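Local coordinates for protein Cas13d (uncultured Ruminococcus sp, PDB 6IV9) that probably acts as a CRISPR RNA-guided ribonuclease, processing its own guide RNA and cleaving target RNA through two HEPN domains, at residues 66-71 with 88-93. The protein carries 2 engineered substitutions. Sequence-based numbering, arbitrary orientation.
Sequences SENKMY and DNNDYN
Asp88 and Lys69 face each other as an antiparallel, non-hydrogen-bonded pair, their CA atoms 4.7 Å apart. Asp88 holds CG anti to its own backbone N (chi1 -179°). Of its carboxylate oxygens, OD2 faces Lys69 and OD1 its own turn. Asp88 OD2 takes Lys69 NZ at 2.7 Å on its anti lone pair, a salt bridge reached by a lysine chain that bends at chi2 (-57°) and passes its CD over Asp88 CA. Asp88 OD1 accepts from the backbone N of Asp91 at 2.8 Å, closing an Asx motif, with a weaker bond from the N of Asn90. An alanine at Asp88 would probably leave the Lys69 ammonium without its mate and the turn without the acceptor that ties down its amides.

Next comes Asn89, whose side chain reaches into the opposite turn. Asn89 N gives a nearly straight bond to Asn68 O (2.9 Å), while CB and CG lie against that same carbonyl. Asn89 ND2 donates to Glu67 O at 3.0 Å; the acceptor lies close to the amide plane, yet the donor sits well above the carbonyl plane of Glu67. A weak bond to Ser66 O is the second hold on this amide. Asn89 OD1 presses on Met70 CG at 3.2 Å, with CE also near.

At Asn90 the contact thins to one touch, ND2 against Asn68 ND2, the amide planes 59° apart. Beyond it, Asp88 N bonds Asn93 O, closing the turn toward strand 94-96.

Ser66 OG accepts from Lys69 N, an ST motif in the facing turn. The Asn89 amide and backbone N and the salt bridge together lace two connections of an antiparallel four-stranded meander, 60-65 to 69-75 and 81-88 to 94-96, at one end of the sheet.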
# COMPACT_ATOMS: atom_id res chain seq x y z
N SER A 66 24.62 -7.98 -22.45
CA SER A 66 24.21 -8.07 -23.86
C SER A 66 24.92 -9.30 -24.46
O SER A 66 25.68 -9.98 -23.75
CB SER A 66 24.55 -6.85 -24.63
OG SER A 66 25.88 -6.92 -25.06
N GLU A 67 24.66 -9.60 -25.71
CA GLU A 67 25.32 -10.81 -26.24
C GLU A 67 26.83 -10.61 -26.21
O GLU A 67 27.51 -11.49 -25.75
CB GLU A 67 24.76 -11.16 -27.62
CG GLU A 67 25.29 -12.45 -28.18
CD GLU A 67 24.84 -13.69 -27.43
OE1 GLU A 67 24.30 -13.52 -26.32
OE2 GLU A 67 25.04 -14.80 -27.93
N ASN A 68 27.34 -9.46 -26.62
CA ASN A 68 28.81 -9.36 -26.71
C ASN A 68 29.45 -8.57 -25.57
O ASN A 68 30.64 -8.73 -25.37
CB ASN A 68 29.21 -8.86 -28.10
CG ASN A 68 28.74 -9.79 -29.20
OD1 ASN A 68 27.90 -9.43 -30.01
ND2 ASN A 68 29.26 -11.00 -29.23
N LYS A 69 28.67 -7.83 -24.79
CA LYS A 69 29.28 -6.95 -23.77
C LYS A 69 28.54 -6.99 -22.44
O LYS A 69 27.43 -7.46 -22.42
CB LYS A 69 29.11 -5.51 -24.23
CG LYS A 69 29.71 -5.19 -25.59
CD LYS A 69 31.16 -5.50 -25.66
CE LYS A 69 31.77 -5.08 -26.97
NZ LYS A 69 33.23 -5.28 -26.98
N MET A 70 29.21 -6.53 -21.40
CA MET A 70 28.63 -6.35 -20.05
C MET A 70 28.84 -4.89 -19.69
O MET A 70 29.88 -4.35 -20.07
CB MET A 70 29.31 -7.20 -18.99
CG MET A 70 29.02 -8.65 -19.08
SD MET A 70 29.73 -9.56 -17.73
CE MET A 70 31.47 -9.48 -18.12
N TYR A 71 27.87 -4.28 -19.04
CA TYR A 71 28.00 -2.89 -18.59
C TYR A 71 27.84 -2.91 -17.08
O TYR A 71 26.83 -3.35 -16.61
CB TYR A 71 26.97 -2.00 -19.27
CG TYR A 71 27.04 -2.07 -20.77
CD1 TYR A 71 26.35 -3.03 -21.47
CD2 TYR A 71 27.85 -1.20 -21.47
CE1 TYR A 71 26.43 -3.11 -22.84
CE2 TYR A 71 27.95 -1.27 -22.84
CZ TYR A 71 27.24 -2.23 -23.53
OH TYR A 71 27.35 -2.29 -24.88
N ASP A 88 34.18 -6.70 -22.57
CA ASP A 88 33.93 -7.58 -23.73
C ASP A 88 33.82 -9.01 -23.21
O ASP A 88 34.72 -9.43 -22.53
CB ASP A 88 35.01 -7.48 -24.80
CG ASP A 88 34.71 -8.37 -25.98
OD1 ASP A 88 34.99 -9.56 -25.91
OD2 ASP A 88 34.14 -7.86 -26.92
N ASN A 89 32.73 -9.70 -23.53
CA ASN A 89 32.51 -11.08 -23.04
C ASN A 89 33.56 -12.05 -23.58
O ASN A 89 33.80 -13.02 -22.91
CB ASN A 89 31.10 -11.58 -23.37
CG ASN A 89 30.04 -10.82 -22.61
OD1 ASN A 89 30.33 -10.25 -21.58
ND2 ASN A 89 28.84 -10.78 -23.14
N ASN A 90 33.96 -11.89 -24.83
CA ASN A 90 34.94 -12.79 -25.49
C ASN A 90 36.39 -12.60 -25.04
O ASN A 90 37.03 -13.60 -24.76
CB ASN A 90 34.70 -12.82 -26.99
CG ASN A 90 33.25 -13.18 -27.26
OD1 ASN A 90 32.77 -14.19 -26.78
ND2 ASN A 90 32.54 -12.34 -27.98
N ASP A 91 36.90 -11.38 -24.99
CA ASP A 91 38.34 -11.24 -24.63
C ASP A 91 38.57 -10.62 -23.25
O ASP A 91 39.72 -10.43 -22.91
CB ASP A 91 39.11 -10.53 -25.74
CG ASP A 91 38.67 -9.11 -25.99
OD1 ASP A 91 38.01 -8.53 -25.14
OD2 ASP A 91 39.01 -8.59 -27.05
N TYR A 92 37.51 -10.20 -22.57
CA TYR A 92 37.55 -9.62 -21.20
C TYR A 92 38.19 -8.24 -21.16
O TYR A 92 38.48 -7.77 -20.09
CB TYR A 92 38.15 -10.61 -20.20
CG TYR A 92 37.51 -11.96 -20.32
CD1 TYR A 92 36.17 -12.13 -20.02
CD2 TYR A 92 38.21 -13.03 -20.81
CE1 TYR A 92 35.56 -13.35 -20.17
CE2 TYR A 92 37.61 -14.26 -20.97
CZ TYR A 92 36.28 -14.43 -20.65
OH TYR A 92 35.71 -15.64 -20.80
N ASN A 93 38.35 -7.60 -22.31
CA ASN A 93 38.90 -6.23 -22.38
C ASN A 93 37.91 -5.28 -21.69
O ASN A 93 36.73 -5.50 -21.83
CB ASN A 93 39.12 -5.79 -23.82
CG ASN A 93 40.46 -6.25 -24.33
OD1 ASN A 93 41.14 -7.01 -23.65
ND2 ASN A 93 40.85 -5.80 -25.51